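Local coordinates for protein SnoaL-like polyketide cyclase (Agrobacterium tumefaciens str. C58, PDB 3EHC) that is of unknown function but is probably a SnoaL-like polyketide cyclase with an NTF2-like fold, at residues 3-8 and 104-109; 11-16 and 58-63; 32-37 and 45-50. One frame throughout, in Å; residues are numbered along the deposited sequence. Where two conformers were deposited one is given.

Contact 1: 3-8 and 104-109; sequences QTLNDI and YDFEQA
Leu5 sets its CD2 methyl over one face of the Phe106 ring, with CD1 beyond the rim. CD2 sits 3.7 Å from the centroid of that ring and 19° off its normal, a CH-pi contact displaced toward the CG-CD2 side of the rim; CD2 of Leu5 comes within 3.5 Å of CG of Phe106. The other methyl, CD1 of Leu5, lies 3.5 Å from CD1 of Phe106, so the fork straddles the rim while the two side chains run past each other in opposite directions. One helical turn on, Ile8 uses both branches: CD1 meets CB of Ala109 at 4.0 Å, and CG2, set anti to the backbone N, stands 3.6 Å from the carbonyl O of Ala109. The same CG2 approaches Phe106 CE2 obliquely at 4.3 Å. In fold terms, this places the first turn of helix 5-17 against strand 96-107 and the tight connection to strand 110-118, part of the curved sheet of the NTF2-like alpha+beta fold. Thr4 is the N-cap of the helix, its backbone N weakly bonded to OD2 of Asp7 at 3.3 Å; Ile8 N bonds to Thr4 O, closing the first turn. Further out, Phe106 packs on Ile111 and pairs by backbone with Thr70, while Asn6 OD1 is hydrogen-bonded to Ser67 OG.

Contact 2: 11-16 and 58-63; sequences AYLDSL and LRFEAE
Leu13 and Phe60 reach each other with the same first torsion: in each, CG is anti to the carbonyl carbon and beside the backbone N (chi1 -67° and -68°). The two side chains cross at about a right angle, and CD2 of Leu13 stops 3.9 Å from CB of Phe60, at the root of the aromatic side chain and obliquely to its ring. Leu16, one turn later, lays its CD2 over the middle of one Phe60 face. That methyl is 4.0 Å from the ring centroid and only 5° off the normal, a nearly axial CH-pi contact. CB of Leu16 adds a touch at 4.0 Å to CD1 of Phe60, toward the rim of the ring. The other methyl of Leu13, CD1, lies 4.3 Å from CB of Ala62. Between the two segments the contact is apolar; Ser15 and Arg59 make polar links inside their own segments. Ser15 OG donates to Tyr12 O at 2.9 Å, sharing that carbonyl with Leu16 N, and Arg59 NH1 forms a salt bridge with Glu61 OE1 at 3.0 Å. The arrangement belongs to the hydrophobic interior of the NTF2-like fold, where helix 5-17 packs against the chain entering strand 62-67, outermost of the sheet within this chain. Asn17 OD1 accepts from Phe60 N, tying this chain to the helix. Around the contact, Phe78 of strand 71-80 meets Phe60 edge-to-face, Leu76 touches both Leu13 and Ala62, and helix 40-54 contributes Leu48 against Leu16 and Phe52 against Phe60.

Contact 3: 32-37 and 45-50; sequences VEHNGR and RDMLVK
The imidazole of His34 carries the selenium of Met47, a selenomethionine, on one face, almost exactly over the ring centre: SE is 3.8 Å from the centroid and 2° off the normal, the geometry of a Met-aromatic contact. The terminal methyl shares that face nearer its rim, with CE of Met47 3.8 Å from CD2 of His34. At the ring's ND1 side comes Arg37, whose guanidinium has CE1 of His34 at its edge, in plane; its NH2 makes a weak bond of 2.8 Å to ND1 of His34, bent to 116°. The long arm of Met47 runs extended to CG and SE, then bends at chi3 (77°), which folds CE back over the imidazole. His34 and Arg37 are the end residues of a type I' beta turn, and the carbonyl O of His34 takes two donors from Arg37, the backbone N and NE, which arrive from opposite faces of its plane. NE of Arg37 lies 3.1 Å from O of His34. The bond from NE, with the weak one from NH2 to ND1, keeps the guanidinium beside the imidazole, NH2 of Arg37 lying 4.3 Å from SE of Met47; the backbone N bond closes the turn. The contact thus joins strand 32-34, outermost within this chain, and its turn to helix 40-54 of the NTF2-like fold. Val114 and Ser116 of adjacent strand 110-118 pack on His34, as does Phe39.

How the contacts relate
Contacts 1 and 2 use successive parts of helix 5-17: its first turn meets strand 96-107, its later turns the chain leading into strand 62-67. Contact 2 is most buried, three of its four touching residues being enclosed, whereas contacts 1 and 3 are partly buried, each with one exposed partner. Chemistry follows place: leucine methyls over phenylalanine faces in contacts 1 and 2, but selenium over imidazole beside an arginine in contact 3. Contacts 2 and 3, centred about 16 Å apart across the chain's centre, meet where Leu16 CD1 packs 3.7 Å from Leu48 CD1. All reach the same sheet, contact 3 at 32-34 and contact 2 at the start of 62-67, its outermost strands within this chain.

Contact 1: 3-8 and 104-109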
ATOM      1  N   GLN B   3       7.366   0.033  25.182  1.00 34.81           N
ATOM      2  CA  GLN B   3       6.727  -0.318  23.919  1.00 35.32           C
ATOM      3  C   GLN B   3       6.330   0.918  23.069  1.00 35.49           C
ATOM      4  O   GLN B   3       6.027   1.970  23.580  1.00 35.03           O
ATOM      5  CB  GLN B   3       5.537  -1.287  24.162  1.00 34.79           C
ATOM      6  CG  GLN B   3       4.159  -0.621  24.360  1.00 35.06           C
ATOM      7  CD  GLN B   3       3.034  -1.595  24.672  1.00 32.78           C
ATOM      8  OE1 GLN B   3       3.167  -2.804  24.503  1.00 24.88           O
ATOM      9  NE2 GLN B   3       1.921  -1.062  25.149  1.00 24.63           N
ATOM     10  N   THR B   4       6.318   0.719  21.768  1.00 42.82           N
ATOM     11  CA  THR B   4       6.045   1.678  20.697  1.00 40.80           C
ATOM     12  C   THR B   4       4.922   1.078  19.857  1.00 40.35           C
ATOM     13  O   THR B   4       4.563  -0.066  20.078  1.00 40.36           O
ATOM     14  CB  THR B   4       7.315   1.812  19.811  1.00 39.42           C
ATOM     15  OG1 THR B   4       7.699   0.540  19.306  1.00 34.26           O
ATOM     16  CG2 THR B   4       8.480   2.346  20.575  1.00 36.65           C
ATOM     17  N   LEU B   5       4.355   1.838  18.920  1.00 39.60           N
ATOM     18  CA  LEU B   5       3.362   1.289  18.000  1.00 38.76           C
ATOM     19  C   LEU B   5       3.897   0.057  17.295  1.00 37.46           C
ATOM     20  O   LEU B   5       3.154  -0.876  17.055  1.00 37.09           O
ATOM     21  CB  LEU B   5       2.910   2.326  16.986  1.00 38.02           C
ATOM     22  CG  LEU B   5       1.878   3.313  17.513  1.00 40.12           C
ATOM     23  CD1 LEU B   5       1.287   4.043  16.289  1.00 32.78           C
ATOM     24  CD2 LEU B   5       0.776   2.640  18.359  1.00 33.66           C
ATOM     25  N   ASN B   6       5.182   0.059  16.964  1.00 37.83           N
ATOM     26  CA  ASN B   6       5.801  -1.110  16.311  1.00 38.66           C
ATOM     27  C   ASN B   6       5.655  -2.397  17.146  1.00 38.68           C
ATOM     28  O   ASN B   6       5.296  -3.462  16.611  1.00 37.45           O
ATOM     29  CB  ASN B   6       7.279  -0.887  15.960  1.00 38.33           C
ATOM     30  CG  ASN B   6       7.492  -0.262  14.578  1.00 47.19           C
ATOM     31  OD1 ASN B   6       6.569   0.200  13.906  1.00 54.76           O
ATOM     32  ND2 ASN B   6       8.744  -0.230  14.163  1.00 53.83           N
ATOM     33  N   ASP B   7       5.901  -2.283  18.455  1.00 36.98           N
ATOM     34  CA  ASP B   7       5.769  -3.406  19.361  1.00 36.80           C
ATOM     35  C   ASP B   7       4.336  -3.876  19.478  1.00 35.93           C
ATOM     36  O   ASP B   7       4.100  -5.078  19.428  1.00 34.33           O
ATOM     37  CB  ASP B   7       6.329  -3.065  20.735  1.00 36.44           C
ATOM     38  CG  ASP B   7       7.812  -2.843  20.708  1.00 35.80           C
ATOM     39  OD1 ASP B   7       8.520  -3.604  20.039  1.00 33.86           O
ATOM     40  OD2 ASP B   7       8.278  -1.912  21.371  1.00 42.60           O
ATOM     41  N   ILE B   8       3.399  -2.929  19.648  1.00 35.92           N
ATOM     42  CA  ILE B   8       1.954  -3.223  19.733  1.00 35.55           C
ATOM     43  C   ILE B   8       1.505  -3.973  18.442  1.00 36.84           C
ATOM     44  O   ILE B   8       0.836  -5.009  18.511  1.00 35.59           O
ATOM     45  CB  ILE B   8       1.122  -1.937  19.968  1.00 35.09           C
ATOM     46  CG1 ILE B   8       1.596  -1.221  21.248  1.00 33.87           C
ATOM     47  CG2 ILE B   8      -0.339  -2.274  20.064  1.00 32.19           C
ATOM     48  CD1 ILE B   8       1.146   0.210  21.396  1.00 33.32           C
ATOM     49  N   TYR B 104      -2.474   2.333   9.374  1.00 36.30           N
ATOM     50  CA  TYR B 104      -3.263   2.280  10.603  1.00 36.77           C
ATOM     51  C   TYR B 104      -3.195   3.607  11.343  1.00 36.72           C
ATOM     52  O   TYR B 104      -2.117   4.188  11.502  1.00 34.45           O
ATOM     53  CB  TYR B 104      -2.767   1.191  11.550  1.00 36.68           C
ATOM     54  CG  TYR B 104      -2.704  -0.207  10.958  1.00 38.63           C
ATOM     55  CD1 TYR B 104      -1.580  -0.627  10.261  1.00 32.42           C
ATOM     56  CD2 TYR B 104      -3.767  -1.106  11.105  1.00 37.07           C
ATOM     57  CE1 TYR B 104      -1.490  -1.900   9.736  1.00 37.18           C
ATOM     58  CE2 TYR B 104      -3.701  -2.401  10.557  1.00 35.83           C
ATOM     59  CZ  TYR B 104      -2.542  -2.791   9.877  1.00 42.02           C
ATOM     60  OH  TYR B 104      -2.424  -4.056   9.331  1.00 39.08           O
ATOM     61  N   ASP B 105      -4.361   4.089  11.770  1.00 37.74           N
ATOM     62  CA  ASP B 105      -4.449   5.223  12.659  1.00 38.38           C
ATOM     63  C   ASP B 105      -4.759   4.599  14.020  1.00 37.64           C
ATOM     64  O   ASP B 105      -5.736   3.868  14.157  1.00 38.42           O
ATOM     65  CB  ASP B 105      -5.516   6.201  12.144  1.00 39.13           C
ATOM     66  CG  ASP B 105      -5.522   7.556  12.866  1.00 50.42           C
ATOM     67  OD1 ASP B 105      -4.507   8.001  13.500  1.00 55.48           O
ATOM     68  OD2 ASP B 105      -6.609   8.189  12.792  1.00 54.32           O
ATOM     69  N   PHE B 106      -3.880   4.844  14.994  1.00 37.05           N
ATOM     70  CA  PHE B 106      -4.027   4.344  16.362  1.00 37.02           C
ATOM     71  C   PHE B 106      -4.647   5.419  17.249  1.00 39.75           C
ATOM     72  O   PHE B 106      -4.377   6.609  17.072  1.00 40.18           O
ATOM     73  CB  PHE B 106      -2.673   3.930  16.946  1.00 36.57           C
ATOM     74  CG  PHE B 106      -2.245   2.557  16.561  1.00 34.23           C
ATOM     75  CD1 PHE B 106      -1.637   2.329  15.323  1.00 35.63           C
ATOM     76  CD2 PHE B 106      -2.463   1.485  17.419  1.00 32.11           C
ATOM     77  CE1 PHE B 106      -1.249   1.059  14.943  1.00 32.91           C
ATOM     78  CE2 PHE B 106      -2.083   0.216  17.061  1.00 37.47           C
ATOM     79  CZ  PHE B 106      -1.464   0.002  15.804  1.00 40.94           C
ATOM     80  N   GLU B 107      -5.489   4.980  18.179  1.00 41.44           N
ATOM     81  CA  GLU B 107      -6.026   5.831  19.249  1.00 43.33           C
ATOM     82  C   GLU B 107      -5.968   5.067  20.560  1.00 42.85           C
ATOM     83  O   GLU B 107      -6.572   4.002  20.700  1.00 42.28           O
ATOM     84  CB  GLU B 107      -7.466   6.260  18.971  1.00 44.92           C
ATOM     85  CG  GLU B 107      -7.567   7.490  18.066  1.00 51.99           C
ATOM     86  CD  GLU B 107      -9.001   7.963  17.860  1.00 51.38           C
ATOM     87  OE1 GLU B 107      -9.905   7.504  18.604  1.00 58.37           O
ATOM     88  OE2 GLU B 107      -9.211   8.789  16.942  1.00 58.73           O
ATOM     89  N   GLN B 108      -5.220   5.606  21.510  1.00 44.40           N
ATOM     90  CA  GLN B 108      -5.021   4.951  22.797  1.00 45.13           C
ATOM     91  C   GLN B 108      -4.521   3.509  22.687  1.00 43.78           C
ATOM     92  O   GLN B 108      -5.066   2.613  23.357  1.00 42.30           O
ATOM     93  CB  GLN B 108      -6.307   5.032  23.626  1.00 46.04           C
ATOM     94  CG  GLN B 108      -6.587   6.455  24.073  1.00 49.35           C
ATOM     95  CD  GLN B 108      -8.003   6.850  23.850  1.00 54.96           C
ATOM     96  OE1 GLN B 108      -8.869   6.576  24.693  1.00 53.62           O
ATOM     97  NE2 GLN B 108      -8.266   7.511  22.704  1.00 42.93           N
ATOM     98  N   ALA B 109      -3.468   3.323  21.875  1.00 41.92           N
ATOM     99  CA  ALA B 109      -2.753   2.032  21.718  1.00 42.34           C
ATOM    100  C   ALA B 109      -3.563   0.941  20.990  1.00 40.89           C
ATOM    101  O   ALA B 109      -3.199  -0.238  21.024  1.00 42.15           O
ATOM    102  CB  ALA B 109      -2.227   1.524  23.069  1.00 41.16           C
TER

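Contact 2: 11-16 and 58-63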
ATOM      1  N   ALA B  11       2.838  -7.557  18.159  1.00 35.31           N
ATOM      2  CA  ALA B  11       2.053  -8.369  19.103  1.00 34.67           C
ATOM      3  C   ALA B  11       0.662  -8.667  18.512  1.00 34.49           C
ATOM      4  O   ALA B  11       0.140  -9.759  18.656  1.00 35.19           O
ATOM      5  CB  ALA B  11       1.945  -7.677  20.473  1.00 31.77           C
ATOM      6  N   TYR B  12       0.078  -7.694  17.820  1.00 35.05           N
ATOM      7  CA  TYR B  12      -1.211  -7.880  17.121  1.00 34.49           C
ATOM      8  C   TYR B  12      -1.108  -8.950  16.039  1.00 35.34           C
ATOM      9  O   TYR B  12      -1.958  -9.842  15.960  1.00 34.43           O
ATOM     10  CB  TYR B  12      -1.702  -6.535  16.540  1.00 33.38           C
ATOM     11  CG  TYR B  12      -2.732  -6.591  15.424  1.00 32.23           C
ATOM     12  CD1 TYR B  12      -4.044  -6.957  15.667  1.00 36.60           C
ATOM     13  CD2 TYR B  12      -2.391  -6.218  14.126  1.00 33.20           C
ATOM     14  CE1 TYR B  12      -4.997  -6.983  14.636  1.00 37.43           C
ATOM     15  CE2 TYR B  12      -3.316  -6.260  13.095  1.00 35.68           C
ATOM     16  CZ  TYR B  12      -4.624  -6.633  13.352  1.00 38.61           C
ATOM     17  OH  TYR B  12      -5.550  -6.670  12.309  1.00 40.58           O
ATOM     18  N   LEU B  13      -0.047  -8.879  15.238  1.00 35.61           N
ATOM     19  CA  LEU B  13       0.188  -9.866  14.175  1.00 36.53           C
ATOM     20  C   LEU B  13       0.423 -11.245  14.757  1.00 35.91           C
ATOM     21  O   LEU B  13      -0.028 -12.245  14.178  1.00 35.65           O
ATOM     22  CB  LEU B  13       1.371  -9.465  13.269  1.00 36.61           C
ATOM     23  CG  LEU B  13       1.226  -8.233  12.378  1.00 35.38           C
ATOM     24  CD1 LEU B  13       2.419  -8.119  11.448  1.00 27.27           C
ATOM     25  CD2 LEU B  13      -0.099  -8.230  11.619  1.00 28.83           C
ATOM     26  N   ASP B  14       1.121 -11.294  15.894  1.00 36.33           N
ATOM     27  CA  ASP B  14       1.304 -12.549  16.601  1.00 37.39           C
ATOM     28  C   ASP B  14      -0.002 -13.198  17.024  1.00 36.01           C
ATOM     29  O   ASP B  14      -0.162 -14.401  16.875  1.00 36.98           O
ATOM     30  CB  ASP B  14       2.174 -12.387  17.839  1.00 38.26           C
ATOM     31  CG  ASP B  14       3.408 -13.208  17.746  1.00 45.86           C
ATOM     32  OD1 ASP B  14       4.235 -12.825  16.873  1.00 46.35           O
ATOM     33  OD2 ASP B  14       3.513 -14.230  18.494  1.00 48.28           O
ATOM     34  N   SER B  15      -0.915 -12.405  17.577  1.00 35.90           N
ATOM     35  CA  SER B  15      -2.218 -12.934  17.981  1.00 35.19           C
ATOM     36  C   SER B  15      -2.992 -13.439  16.754  1.00 36.46           C
ATOM     37  O   SER B  15      -3.663 -14.463  16.817  1.00 37.42           O
ATOM     38  CB  SER B  15      -3.045 -11.920  18.806  1.00 34.56           C
ATOM     39  OG  SER B  15      -3.730 -10.969  18.011  1.00 38.32           O
ATOM     40  N   LEU B  16      -2.885 -12.718  15.641  1.00 37.74           N
ATOM     41  CA  LEU B  16      -3.524 -13.104  14.378  1.00 37.37           C
ATOM     42  C   LEU B  16      -2.991 -14.448  13.883  1.00 37.77           C
ATOM     43  O   LEU B  16      -3.761 -15.308  13.446  1.00 37.32           O
ATOM     44  CB  LEU B  16      -3.329 -12.019  13.312  1.00 37.14           C
ATOM     45  CG  LEU B  16      -4.446 -11.015  12.977  1.00 40.57           C
ATOM     46  CD1 LEU B  16      -5.205 -10.481  14.186  1.00 36.85           C
ATOM     47  CD2 LEU B  16      -3.880  -9.850  12.139  1.00 34.90           C
ATOM     48  N   LEU B  58      -2.822 -18.992   6.044  1.00 36.19           N
ATOM     49  CA  LEU B  58      -2.498 -17.553   6.097  1.00 36.60           C
ATOM     50  C   LEU B  58      -1.577 -17.310   7.285  1.00 36.37           C
ATOM     51  O   LEU B  58      -1.751 -17.896   8.348  1.00 36.10           O
ATOM     52  CB  LEU B  58      -3.769 -16.688   6.209  1.00 35.18           C
ATOM     53  CG  LEU B  58      -3.636 -15.175   6.038  1.00 34.06           C
ATOM     54  CD1 LEU B  58      -3.162 -14.835   4.625  1.00 30.08           C
ATOM     55  CD2 LEU B  58      -4.957 -14.586   6.304  1.00 32.48           C
ATOM     56  N   ARG B  59      -0.597 -16.446   7.071  1.00 38.24           N
ATOM     57  CA  ARG B  59       0.366 -16.050   8.082  1.00 38.63           C
ATOM     58  C   ARG B  59       0.809 -14.600   7.795  1.00 38.76           C
ATOM     59  O   ARG B  59       1.096 -14.235   6.655  1.00 39.57           O
ATOM     60  CB  ARG B  59       1.554 -17.004   8.059  1.00 39.05           C
ATOM     61  CG  ARG B  59       2.675 -16.615   8.973  1.00 44.66           C
ATOM     62  CD  ARG B  59       3.701 -17.711   9.136  1.00 55.20           C
ATOM     63  NE  ARG B  59       4.029 -17.852  10.555  1.00 60.70           N
ATOM     64  CZ  ARG B  59       4.785 -17.006  11.249  1.00 65.31           C
ATOM     65  NH1 ARG B  59       5.336 -15.945  10.668  1.00 71.02           N
ATOM     66  NH2 ARG B  59       4.991 -17.229  12.540  1.00 68.14           N
ATOM     67  N   PHE B  60       0.877 -13.804   8.853  1.00 39.47           N
ATOM     68  CA  PHE B  60       1.168 -12.384   8.781  1.00 38.08           C
ATOM     69  C   PHE B  60       2.618 -12.106   9.166  1.00 38.98           C
ATOM     70  O   PHE B  60       3.091 -12.511  10.219  1.00 40.19           O
ATOM     71  CB  PHE B  60       0.220 -11.632   9.703  1.00 38.18           C
ATOM     72  CG  PHE B  60      -1.202 -11.651   9.251  1.00 33.63           C
ATOM     73  CD1 PHE B  60      -2.035 -12.700   9.600  1.00 36.50           C
ATOM     74  CD2 PHE B  60      -1.710 -10.617   8.484  1.00 35.74           C
ATOM     75  CE1 PHE B  60      -3.379 -12.721   9.191  1.00 39.01           C
ATOM     76  CE2 PHE B  60      -3.058 -10.623   8.063  1.00 39.26           C
ATOM     77  CZ  PHE B  60      -3.893 -11.672   8.427  1.00 37.10           C
ATOM     78  N   GLU B  61       3.305 -11.407   8.284  1.00 40.35           N
ATOM     79  CA  GLU B  61       4.695 -11.099   8.431  1.00 41.16           C
ATOM     80  C   GLU B  61       4.951  -9.757   7.759  1.00 38.94           C
ATOM     81  O   GLU B  61       4.722  -9.634   6.570  1.00 37.76           O
ATOM     82  CB  GLU B  61       5.459 -12.196   7.702  1.00 45.06           C
ATOM     83  CG  GLU B  61       6.971 -12.096   7.737  1.00 57.06           C
ATOM     84  CD  GLU B  61       7.595 -13.139   8.623  1.00 65.33           C
ATOM     85  OE1 GLU B  61       7.003 -14.239   8.782  1.00 71.91           O
ATOM     86  OE2 GLU B  61       8.684 -12.849   9.152  1.00 68.30           O
ATOM     87  N   ALA B  62       5.431  -8.771   8.519  1.00 38.61           N
ATOM     88  CA  ALA B  62       5.749  -7.440   8.005  1.00 38.28           C
ATOM     89  C   ALA B  62       7.176  -7.400   7.449  1.00 37.23           C
ATOM     90  O   ALA B  62       8.105  -7.742   8.144  1.00 39.14           O
ATOM     91  CB  ALA B  62       5.585  -6.410   9.116  1.00 36.26           C
ATOM     92  N   GLU B  63       7.314  -7.008   6.183  0.50 36.22           N
ATOM     93  CA  GLU B  63       8.620  -6.756   5.568  0.50 35.34           C
ATOM     94  C   GLU B  63       9.136  -5.383   5.990  0.50 33.61           C
ATOM     95  O   GLU B  63      10.284  -5.246   6.407  0.50 35.42           O
ATOM     96  CB  GLU B  63       8.531  -6.836   4.031  0.50 35.86           C
ATOM     97  CG  GLU B  63       9.855  -6.532   3.287  0.50 34.71           C
ATOM     98  CD  GLU B  63       9.715  -6.495   1.781  0.50 35.40           C
ATOM     99  OE1 GLU B  63       8.981  -7.331   1.234  0.50 36.39           O
ATOM    100  OE2 GLU B  63      10.365  -5.643   1.134  0.50 39.74           O
TER

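Contact 3: 32-37 and 45-50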
ATOM      1  N   VAL B  32     -13.596   0.474  15.383  1.00 34.17           N
ATOM      2  CA  VAL B  32     -12.683   0.391  14.270  1.00 34.11           C
ATOM      3  C   VAL B  32     -13.416   0.476  12.904  1.00 34.97           C
ATOM      4  O   VAL B  32     -14.529  -0.060  12.719  1.00 34.37           O
ATOM      5  CB  VAL B  32     -11.801  -0.871  14.357  1.00 34.03           C
ATOM      6  CG1 VAL B  32     -12.647  -2.132  14.248  1.00 31.23           C
ATOM      7  CG2 VAL B  32     -10.699  -0.830  13.273  1.00 31.50           C
ATOM      8  N   GLU B  33     -12.774   1.193  11.981  1.00 34.33           N
ATOM      9  CA  GLU B  33     -13.174   1.303  10.583  1.00 36.52           C
ATOM     10  C   GLU B  33     -12.096   0.693   9.706  1.00 37.13           C
ATOM     11  O   GLU B  33     -10.920   0.958   9.926  1.00 36.42           O
ATOM     12  CB  GLU B  33     -13.235   2.765  10.199  1.00 37.23           C
ATOM     13  CG  GLU B  33     -14.567   3.360  10.137  1.00 43.75           C
ATOM     14  CD  GLU B  33     -14.476   4.854   9.946  1.00 47.74           C
ATOM     15  OE1 GLU B  33     -14.149   5.557  10.941  1.00 50.38           O
ATOM     16  OE2 GLU B  33     -14.723   5.305   8.798  1.00 56.63           O
ATOM     17  N   HIS B  34     -12.495  -0.118   8.718  1.00 38.05           N
ATOM     18  CA  HIS B  34     -11.567  -0.723   7.773  1.00 36.57           C
ATOM     19  C   HIS B  34     -12.020  -0.380   6.368  1.00 38.36           C
ATOM     20  O   HIS B  34     -13.144  -0.696   6.003  1.00 37.95           O
ATOM     21  CB  HIS B  34     -11.514  -2.238   7.917  1.00 35.78           C
ATOM     22  CG  HIS B  34     -10.397  -2.876   7.138  1.00 34.69           C
ATOM     23  ND1 HIS B  34     -10.488  -3.155   5.793  1.00 34.39           N
ATOM     24  CD2 HIS B  34      -9.163  -3.292   7.520  1.00 40.17           C
ATOM     25  CE1 HIS B  34      -9.369  -3.718   5.378  1.00 34.28           C
ATOM     26  NE2 HIS B  34      -8.539  -3.804   6.404  1.00 35.94           N
ATOM     27  N   ASN B  35     -11.133   0.238   5.582  1.00 38.46           N
ATOM     28  CA  ASN B  35     -11.450   0.734   4.232  1.00 38.09           C
ATOM     29  C   ASN B  35     -12.781   1.435   4.164  1.00 38.27           C
ATOM     30  O   ASN B  35     -13.613   1.163   3.284  1.00 37.48           O
ATOM     31  CB  ASN B  35     -11.375  -0.378   3.192  1.00 38.98           C
ATOM     32  CG  ASN B  35      -9.959  -0.769   2.898  1.00 39.19           C
ATOM     33  OD1 ASN B  35      -9.034  -0.132   3.373  1.00 40.81           O
ATOM     34  ND2 ASN B  35      -9.778  -1.820   2.140  1.00 31.52           N
ATOM     35  N   GLY B  36     -12.983   2.326   5.124  1.00 37.90           N
ATOM     36  CA  GLY B  36     -14.200   3.117   5.230  1.00 39.19           C
ATOM     37  C   GLY B  36     -15.468   2.423   5.720  1.00 39.03           C
ATOM     38  O   GLY B  36     -16.511   3.046   5.763  1.00 40.23           O
ATOM     39  N   ARG B  37     -15.403   1.133   6.033  1.00 38.85           N
ATOM     40  CA  ARG B  37     -16.564   0.408   6.547  1.00 39.05           C
ATOM     41  C   ARG B  37     -16.565   0.520   8.077  1.00 38.50           C
ATOM     42  O   ARG B  37     -15.662  -0.005   8.754  1.00 36.81           O
ATOM     43  CB  ARG B  37     -16.564  -1.045   6.073  1.00 41.35           C
ATOM     44  CG  ARG B  37     -16.764  -1.206   4.568  1.00 43.88           C
ATOM     45  CD  ARG B  37     -16.276  -2.583   4.117  1.00 51.86           C
ATOM     46  NE  ARG B  37     -14.830  -2.751   4.323  1.00 59.66           N
ATOM     47  CZ  ARG B  37     -14.191  -3.925   4.435  1.00 64.27           C
ATOM     48  NH1 ARG B  37     -14.844  -5.087   4.370  1.00 69.00           N
ATOM     49  NH2 ARG B  37     -12.874  -3.943   4.621  1.00 57.90           N
ATOM     50  N   ARG B  45     -13.364  -8.710  13.565  1.00 37.30           N
ATOM     51  CA  ARG B  45     -13.170 -10.122  13.929  1.00 38.12           C
ATOM     52  C   ARG B  45     -13.733 -11.043  12.850  1.00 38.28           C
ATOM     53  O   ARG B  45     -13.094 -12.014  12.473  1.00 38.47           O
ATOM     54  CB  ARG B  45     -13.827 -10.424  15.282  1.00 37.08           C
ATOM     55  CG  ARG B  45     -13.608 -11.849  15.792  1.00 39.44           C
ATOM     56  CD  ARG B  45     -14.218 -12.085  17.192  1.00 41.13           C
ATOM     57  NE  ARG B  45     -13.543 -11.305  18.242  1.00 44.70           N
ATOM     58  CZ  ARG B  45     -14.049 -10.234  18.869  1.00 44.61           C
ATOM     59  NH1 ARG B  45     -15.264  -9.756  18.582  1.00 44.39           N
ATOM     60  NH2 ARG B  45     -13.325  -9.627  19.807  1.00 44.13           N
ATOM     61  N   ASP B  46     -14.932 -10.735  12.363  1.00 39.19           N
ATOM     62  CA  ASP B  46     -15.582 -11.529  11.300  1.00 38.92           C
ATOM     63  C   ASP B  46     -14.756 -11.546  10.034  1.00 38.56           C
ATOM     64  O   ASP B  46     -14.674 -12.559   9.360  1.00 39.07           O
ATOM     65  CB  ASP B  46     -16.966 -10.961  10.919  1.00 39.95           C
ATOM     66  CG  ASP B  46     -17.985 -11.065  12.027  1.00 40.60           C
ATOM     67  OD1 ASP B  46     -17.805 -11.883  12.965  1.00 47.40           O
ATOM     68  OD2 ASP B  46     -18.983 -10.317  11.940  1.00 46.06           O
HETATM   69  N   MSE B  47     -14.191 -10.396   9.697  1.00 38.68           N
HETATM   70  CA  MSE B  47     -13.310 -10.258   8.542  1.00 38.73           C
HETATM   71  C   MSE B  47     -12.087 -11.161   8.627  1.00 37.83           C
HETATM   72  O   MSE B  47     -11.769 -11.832   7.662  1.00 37.69           O
HETATM   73  CB  MSE B  47     -12.865  -8.806   8.378  1.00 39.37           C
HETATM   74  CG  MSE B  47     -11.786  -8.576   7.330  1.00 41.38           C
HETATM   75 SE   MSE B  47     -11.072  -6.753   7.338  0.75 42.79          SE
HETATM   76  CE  MSE B  47      -9.890  -6.802   8.917  1.00 33.26           C
ATOM     77  N   LEU B  48     -11.409 -11.173   9.773  1.00 38.08           N
ATOM     78  CA  LEU B  48     -10.243 -12.039   9.982  1.00 37.85           C
ATOM     79  C   LEU B  48     -10.619 -13.535  10.035  1.00 36.59           C
ATOM     80  O   LEU B  48      -9.875 -14.355   9.523  1.00 36.52           O
ATOM     81  CB  LEU B  48      -9.477 -11.643  11.245  1.00 38.17           C
ATOM     82  CG  LEU B  48      -8.996 -10.207  11.376  1.00 37.33           C
ATOM     83  CD1 LEU B  48      -8.643  -9.905  12.850  1.00 34.87           C
ATOM     84  CD2 LEU B  48      -7.812  -9.977  10.437  1.00 38.08           C
ATOM     85  N   VAL B  49     -11.748 -13.874  10.661  1.00 36.10           N
ATOM     86  CA  VAL B  49     -12.253 -15.254  10.692  1.00 36.16           C
ATOM     87  C   VAL B  49     -12.510 -15.760   9.257  1.00 37.61           C
ATOM     88  O   VAL B  49     -12.244 -16.920   8.928  1.00 38.18           O
ATOM     89  CB  VAL B  49     -13.550 -15.374  11.557  1.00 36.58           C
ATOM     90  CG1 VAL B  49     -14.342 -16.641  11.231  1.00 35.44           C
ATOM     91  CG2 VAL B  49     -13.205 -15.342  13.052  1.00 35.09           C
ATOM     92  N   LYS B  50     -13.039 -14.885   8.412  1.00 38.22           N
ATOM     93  CA  LYS B  50     -13.323 -15.222   7.016  1.00 39.38           C
ATOM     94  C   LYS B  50     -12.046 -15.389   6.179  1.00 38.98           C
ATOM     95  O   LYS B  50     -11.956 -16.314   5.360  1.00 39.93           O
ATOM     96  CB  LYS B  50     -14.181 -14.134   6.343  1.00 39.92           C
ATOM     97  CG  LYS B  50     -14.842 -14.581   5.009  1.00 43.85           C
ATOM     98  CD  LYS B  50     -14.818 -13.481   3.940  1.00 50.51           C
ATOM     99  CE  LYS B  50     -15.665 -13.840   2.718  1.00 51.80           C
ATOM    100  NZ  LYS B  50     -15.414 -15.230   2.220  1.00 57.45           N
TER